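Local structure of peroxiredoxin 6 (Arenicola marina, 2V2G) at residues G19-H24 with K65-S70; E105-V108 with M112-P115; K169-P174 with T196-M201. The protein probably reduces hydrogen peroxide and organic hydroperoxides to water and alcohols as a thiol-dependent peroxidase of the Prx6 subfamily. The protein carries 1 engineered substitution. One frame throughout, in Å; residues are numbered along the deposited sequence.

In the fold
Contacts 1 and 2 belong to the thioredoxin-fold domain and touch each other: Leu69, on the strand that gives contact 1 its Ile67, packs on Leu106 and Met112 of contact 2. Contact 3 lies in the C-terminal domain, on the far side of the chain's centre, with its nearest atoms about 19 Å from contact 1 and about 25 Å from contact 2. Contact 1 is buried and purely apolar. Contact 2, also mostly buried, adds one backbone hydrogen bond that ties a helix to the chain just after it. Partly buried contact 3 sets a buried valine-phenylalanine pair beside an exposed lysine-leucine pair, which meets through carbon atoms alone.

Contact 1 (G19-H24 with K65-S70); sequences GKLKFH and KLIALS
A small apolar contact buried in the thioredoxin-fold domain joins Leu21 and Phe23 to Ile67, across one face of the mixed sheet. The two segments are not neighbours in that sheet: strands 13-16 and 98-100 run between strand 21-22 and strand 64-70, and the CA atoms of Phe23 and Ile67, the nearest pair, are 10.1 Å apart. Side chains alone bridge the gap, burying 106 Å² in all. Ile67 offers a different branch to each partner. Its CG1 lies anti to the backbone N (chi1 -172°), which sends CG1 and CD1 toward strand 21-22, where CD1 meets CD2 of Leu21 tip to tip at 3.8 Å. The shorter branch, CG2, comes to the edge of the Phe23 ring, near the ring plane, and is 4.2 Å from CE1.

In the thioredoxin-type sheet of this AhpC/TSA domain, strand 21-22 is the outermost strand on one side within this chain. It passes straight into helix 23-27, with Lys22 at the N-cap position, so Leu21 comes from the strand and Phe23 from the first turn of the helix. Backbone bonds from Leu21 to Ala14 and from Phe23 to Phe12 hold the segment to the chain beside it, and the Phe23 ring also stacks with that of Phe12. Ile67 meanwhile packs on Ile99 and Leu34 of the strands flanking its own. Toward the start of strand 64-70, Lys65 donates from NZ to the carbonyl oxygens of Trp26 and Leu27, a polar link from that strand to helix 23-27.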
# COMPACT_ATOMS: atom_id res chain seq x y z
N GLY A 19 11.71 -19.97 -16.97
CA GLY A 19 12.42 -21.12 -16.43
C GLY A 19 12.73 -20.94 -14.96
O GLY A 19 12.23 -20.03 -14.31
N LYS A 20 13.53 -21.83 -14.40
CA LYS A 20 13.84 -21.74 -12.99
C LYS A 20 14.74 -20.57 -12.73
O LYS A 20 15.60 -20.23 -13.55
CB LYS A 20 14.47 -23.02 -12.41
CG LYS A 20 13.52 -24.24 -12.44
CD LYS A 20 14.03 -25.34 -11.50
CE LYS A 20 13.31 -26.69 -11.73
NZ LYS A 20 14.04 -27.88 -11.13
N LEU A 21 14.49 -19.91 -11.61
CA LEU A 21 15.27 -18.78 -11.19
C LEU A 21 15.51 -18.76 -9.70
O LEU A 21 14.77 -19.35 -8.90
CB LEU A 21 14.62 -17.49 -11.64
CG LEU A 21 13.27 -17.06 -11.13
CD1 LEU A 21 13.39 -16.34 -9.77
CD2 LEU A 21 12.68 -16.07 -12.18
N LYS A 22 16.58 -18.06 -9.35
CA LYS A 22 16.97 -17.84 -7.98
C LYS A 22 16.89 -16.32 -7.77
O LYS A 22 17.46 -15.50 -8.51
CB LYS A 22 18.36 -18.39 -7.71
CG LYS A 22 18.88 -18.21 -6.30
CD LYS A 22 18.42 -19.33 -5.36
CE LYS A 22 19.28 -19.42 -4.09
NZ LYS A 22 18.53 -20.05 -2.94
N PHE A 23 16.08 -15.90 -6.82
CA PHE A 23 15.63 -14.52 -6.80
C PHE A 23 16.74 -13.45 -6.72
O PHE A 23 16.72 -12.46 -7.46
CB PHE A 23 14.54 -14.29 -5.70
CG PHE A 23 13.92 -12.94 -5.74
CD1 PHE A 23 13.18 -12.51 -6.86
CD2 PHE A 23 14.14 -12.05 -4.72
CE1 PHE A 23 12.64 -11.22 -6.93
CE2 PHE A 23 13.55 -10.75 -4.76
CZ PHE A 23 12.84 -10.34 -5.91
N HIS A 24 17.70 -13.64 -5.82
CA HIS A 24 18.78 -12.65 -5.70
C HIS A 24 19.62 -12.58 -6.97
O HIS A 24 20.19 -11.51 -7.24
CB HIS A 24 19.69 -12.91 -4.52
CG HIS A 24 19.06 -12.63 -3.19
ND1 HIS A 24 19.81 -12.48 -2.04
CD2 HIS A 24 17.76 -12.43 -2.84
CE1 HIS A 24 18.98 -12.26 -1.03
NE2 HIS A 24 17.73 -12.20 -1.50
N LYS A 65 13.19 -3.61 -12.14
CA LYS A 65 12.83 -4.93 -12.71
C LYS A 65 11.49 -5.37 -12.19
O LYS A 65 11.29 -5.41 -10.97
CB LYS A 65 13.86 -6.00 -12.34
CG LYS A 65 15.19 -5.76 -12.99
CD LYS A 65 16.18 -6.93 -12.81
CE LYS A 65 17.58 -6.61 -13.28
NZ LYS A 65 18.43 -7.82 -13.13
N LEU A 66 10.63 -5.82 -13.07
CA LEU A 66 9.34 -6.36 -12.69
C LEU A 66 9.22 -7.89 -12.73
O LEU A 66 9.78 -8.53 -13.62
CB LEU A 66 8.30 -5.82 -13.68
CG LEU A 66 7.97 -4.34 -13.68
CD1 LEU A 66 7.46 -3.87 -15.10
CD2 LEU A 66 7.00 -4.07 -12.55
N ILE A 67 8.44 -8.43 -11.80
CA ILE A 67 8.16 -9.86 -11.75
C ILE A 67 6.81 -10.16 -11.09
O ILE A 67 6.54 -9.63 -10.06
CB ILE A 67 9.34 -10.74 -11.16
CG1 ILE A 67 9.07 -12.21 -11.32
CG2 ILE A 67 9.64 -10.42 -9.72
CD1 ILE A 67 10.42 -13.08 -11.34
N ALA A 68 5.98 -10.93 -11.82
CA ALA A 68 4.64 -11.32 -11.36
C ALA A 68 4.66 -12.72 -10.73
O ALA A 68 5.61 -13.45 -10.87
CB ALA A 68 3.66 -11.21 -12.48
N LEU A 69 3.57 -13.07 -10.04
CA LEU A 69 3.43 -14.30 -9.26
C LEU A 69 2.00 -14.65 -9.03
O LEU A 69 1.20 -13.80 -8.62
CB LEU A 69 4.10 -14.16 -7.94
CG LEU A 69 4.13 -15.42 -7.09
CD1 LEU A 69 5.43 -15.43 -6.29
CD2 LEU A 69 2.86 -15.58 -6.20
N SER A 70 1.64 -15.88 -9.34
CA SER A 70 0.46 -16.50 -8.77
C SER A 70 0.74 -17.99 -8.47
O SER A 70 1.80 -18.54 -8.80
CB SER A 70 -0.75 -16.36 -9.70
OG SER A 70 -0.78 -17.36 -10.74

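Contact 2 (E105-V108 with M112-P115); sequences ELAV and MVDP
Met112 lays its side chain along the helical turn formed by Leu106 and Ala107, while Val113 fits one methyl against the neighbouring part of the same turn. The methionine is extended beyond CG (chi2 175°) and follows the helix surface instead of pointing into it. Its near end, CG, sits against the backbone of Ala107, 3.5 Å from Ala107 O and 3.7 Å from Ala107 CA. Its far end, CE, rests 3.5 Å from the carbonyl O of Leu106 and 4.1 Å from Leu106 CB. Val113 contributes a second bump: CG2 lies 4.1 Å from Ala107 CB and 4.3 Å from CG2 of Val108, so that a single methyl spans two successive helical residues. The Val108 end of this patch is exposed, whereas Leu106, Ala107 and Met112 are buried.

The patch packs on the central sheet of the thioredoxin fold, where Ala107 and Met112 both touch Thr126 of strand 124-133 and Met112 also touches Ala129. Backbone bonds from Met112 to Cys127 and from Asp114 to Leu125 fasten the second segment alongside that strand.

The arrangement closes helix 105-109 onto the chain that follows it. Met112 N donates to Ala107 O at 3.0 Å with an N-H...O angle of 160°, five residues on rather than the four of a regular alpha-helical bond, and a short, weakly bonded strand at about 113-114 follows. At the start of the helix, Asp101 accepts from the backbone N atoms of Leu106 and Ala107 through its two carboxylate oxygens. Farther on, Pro115 packs against Leu5 of the second subunit.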
# COMPACT_ATOMS: atom_id res chain seq x y z
N GLU A 105 4.49 -22.19 -1.14
CA GLU A 105 5.61 -21.83 -0.28
C GLU A 105 5.77 -20.32 -0.14
O GLU A 105 5.96 -19.81 0.94
CB GLU A 105 6.90 -22.43 -0.81
CG GLU A 105 8.18 -21.95 -0.08
CD GLU A 105 9.37 -22.91 -0.21
OE1 GLU A 105 9.52 -23.55 -1.29
OE2 GLU A 105 10.14 -23.03 0.77
N LEU A 106 5.75 -19.59 -1.25
CA LEU A 106 5.97 -18.15 -1.23
C LEU A 106 4.73 -17.42 -0.72
O LEU A 106 4.85 -16.43 0.00
CB LEU A 106 6.39 -17.62 -2.59
CG LEU A 106 7.83 -17.95 -2.99
CD1 LEU A 106 8.09 -17.35 -4.43
CD2 LEU A 106 8.79 -17.32 -1.96
N ALA A 107 3.56 -17.93 -1.08
CA ALA A 107 2.30 -17.29 -0.61
C ALA A 107 2.34 -17.23 0.91
O ALA A 107 2.02 -16.21 1.52
CB ALA A 107 1.07 -18.10 -1.07
N VAL A 108 2.73 -18.32 1.54
CA VAL A 108 2.82 -18.38 2.99
C VAL A 108 4.01 -17.58 3.52
O VAL A 108 3.85 -16.77 4.42
CB VAL A 108 2.87 -19.83 3.46
CG1 VAL A 108 3.21 -19.92 4.96
CG2 VAL A 108 1.53 -20.52 3.10
N MET A 112 1.16 -13.40 2.09
CA MET A 112 0.31 -12.88 1.02
C MET A 112 -0.88 -13.79 0.60
O MET A 112 -1.35 -13.66 -0.54
CB MET A 112 1.11 -12.46 -0.15
CG MET A 112 1.84 -13.60 -0.80
SD MET A 112 2.69 -13.04 -2.31
CE MET A 112 3.63 -14.53 -2.64
N VAL A 113 -1.38 -14.61 1.51
CA VAL A 113 -2.55 -15.46 1.23
C VAL A 113 -3.84 -14.59 1.24
O VAL A 113 -3.99 -13.67 2.06
CB VAL A 113 -2.67 -16.60 2.24
CG1 VAL A 113 -3.97 -17.37 2.00
CG2 VAL A 113 -1.47 -17.58 2.17
N ASP A 114 -4.66 -14.76 0.23
CA ASP A 114 -5.92 -13.99 0.16
C ASP A 114 -6.88 -14.56 1.21
O ASP A 114 -7.01 -15.77 1.40
CB ASP A 114 -6.55 -14.09 -1.22
CG ASP A 114 -7.63 -13.03 -1.44
OD1 ASP A 114 -7.22 -11.92 -1.86
OD2 ASP A 114 -8.83 -13.36 -1.16
N PRO A 115 -7.63 -13.65 1.87
CA PRO A 115 -8.57 -13.97 2.92
C PRO A 115 -9.80 -14.74 2.40
O PRO A 115 -10.42 -15.51 3.13
CB PRO A 115 -8.94 -12.57 3.46
CG PRO A 115 -8.73 -11.64 2.40
CD PRO A 115 -7.60 -12.19 1.61

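Contact 3 (K169-P174 with T196-M201); sequences KKVATP and TLFPNM
The ring of Phe198 is the flat group of this contact, and its outer end is what reaches segment 169-174. Over one face lies CG of the preceding Leu197, 3.8 Å above the plane and displaced toward the rim. From the other segment, CG1 of Val171 approaches obliquely and lies 3.8 Å from CZ, about as near to CE1 as to CZ. The carbonyl O of Lys170 also lies obliquely, 3.8 Å from CZ, but toward the CE2 side. Phe198 holds its ring there with CG anti to its own carbonyl carbon (chi1 -56°), and Val171 turns CG1 to meet it with the same choice of first torsion.

Beside this buried pair, the extended aliphatic chain of Lys170 crosses Leu197 at about a right angle, with CD 3.8 Å from Leu197 CD2. The lysine therefore uses its methylenes for packing at the exposed side of the contact, while NZ goes on to a salt bridge with Glu193, one turn earlier in the same helix as Leu197. The backbones are sharply bent on both sides. Lys170 is the centre of an inverse gamma turn, in which Val171 N donates to Lys169 O at 2.8 Å, and a type I beta turn runs from Phe198 to Met201 as the chain leaves helix 191-197.

Val171 opens strand 171-172, outermost in this chain's antiparallel sheet and paired with strand 183-185; Thr173, just after it, bonds through its backbone to the second subunit. Phe198 rests on Val185 and Thr216 of the sheet's two middle strands, so the contact joins the end of helix 191-197 to the sheet, with Leu165 of helix 153-168 touching it through Val171.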
# COMPACT_ATOMS: atom_id res chain seq x y z
N LYS A 169 19.41 11.36 -1.07
CA LYS A 169 19.40 12.72 -0.50
C LYS A 169 18.74 12.76 0.88
O LYS A 169 17.84 11.98 1.17
CB LYS A 169 18.71 13.67 -1.50
CG LYS A 169 19.30 13.62 -2.94
CD LYS A 169 20.63 14.28 -2.97
CE LYS A 169 21.24 14.18 -4.37
NZ LYS A 169 22.54 14.84 -4.42
N LYS A 170 19.14 13.73 1.72
CA LYS A 170 18.67 13.85 3.13
C LYS A 170 17.33 14.57 3.22
O LYS A 170 17.12 15.53 3.97
CB LYS A 170 19.74 14.55 3.97
CG LYS A 170 21.05 13.76 3.97
CD LYS A 170 22.05 14.43 4.84
CE LYS A 170 23.27 13.51 5.02
NZ LYS A 170 24.38 14.16 5.74
N VAL A 171 16.42 14.01 2.46
CA VAL A 171 15.06 14.55 2.40
C VAL A 171 14.06 13.41 2.60
O VAL A 171 14.40 12.27 2.46
CB VAL A 171 14.72 15.31 1.08
CG1 VAL A 171 15.66 16.53 0.92
CG2 VAL A 171 14.79 14.34 -0.19
N ALA A 172 12.82 13.79 2.84
CA ALA A 172 11.69 12.82 2.88
C ALA A 172 10.55 13.49 2.13
O ALA A 172 10.43 14.70 2.13
CB ALA A 172 11.29 12.46 4.32
N THR A 173 9.66 12.70 1.52
CA THR A 173 8.65 13.26 0.64
C THR A 173 7.31 13.39 1.42
O THR A 173 6.85 12.43 2.09
CB THR A 173 8.43 12.42 -0.64
OG1 THR A 173 8.10 11.07 -0.33
CG2 THR A 173 9.73 12.48 -1.51
N PRO A 174 6.72 14.60 1.35
CA PRO A 174 5.51 14.85 2.15
C PRO A 174 4.25 14.14 1.66
O PRO A 174 4.25 13.52 0.61
CB PRO A 174 5.36 16.37 2.13
CG PRO A 174 6.02 16.76 0.87
CD PRO A 174 7.19 15.81 0.67
N THR A 196 24.68 24.73 3.77
CA THR A 196 25.37 24.35 2.56
C THR A 196 24.47 23.46 1.68
O THR A 196 24.30 23.71 0.49
CB THR A 196 26.68 23.62 2.90
OG1 THR A 196 27.16 24.08 4.18
CG2 THR A 196 27.74 23.91 1.82
N LEU A 197 23.91 22.44 2.30
CA LEU A 197 23.13 21.41 1.61
C LEU A 197 21.81 21.95 1.02
O LEU A 197 21.41 21.57 -0.07
CB LEU A 197 22.86 20.26 2.57
CG LEU A 197 22.72 18.84 2.04
CD1 LEU A 197 23.96 18.46 1.31
CD2 LEU A 197 22.45 17.86 3.21
N PHE A 198 21.14 22.82 1.77
CA PHE A 198 19.82 23.32 1.42
C PHE A 198 19.77 24.82 1.68
O PHE A 198 19.12 25.30 2.60
CB PHE A 198 18.75 22.62 2.27
CG PHE A 198 18.77 21.12 2.18
CD1 PHE A 198 18.47 20.47 1.00
CD2 PHE A 198 19.05 20.34 3.30
CE1 PHE A 198 18.48 19.08 0.92
CE2 PHE A 198 19.09 18.94 3.22
CZ PHE A 198 18.80 18.32 2.02
N PRO A 199 20.47 25.59 0.85
CA PRO A 199 20.60 27.03 1.08
C PRO A 199 19.28 27.81 0.91
O PRO A 199 19.14 28.91 1.44
CB PRO A 199 21.64 27.45 0.05
CG PRO A 199 21.57 26.43 -1.03
CD PRO A 199 21.17 25.14 -0.36
N ASN A 200 18.31 27.24 0.20
CA ASN A 200 16.98 27.84 0.08
C ASN A 200 15.94 27.24 1.03
O ASN A 200 14.76 27.46 0.86
CB ASN A 200 16.48 27.70 -1.36
CG ASN A 200 17.26 28.57 -2.31
OD1 ASN A 200 17.39 29.77 -2.11
ND2 ASN A 200 17.83 27.95 -3.33
N MET A 201 16.37 26.44 2.02
CA MET A 201 15.44 25.80 2.93
C MET A 201 14.56 26.85 3.61
O MET A 201 15.04 27.91 3.97
CB MET A 201 16.23 24.98 3.98
CG MET A 201 15.41 24.17 4.97
SD MET A 201 16.53 23.31 6.10
CE MET A 201 17.18 24.65 7.14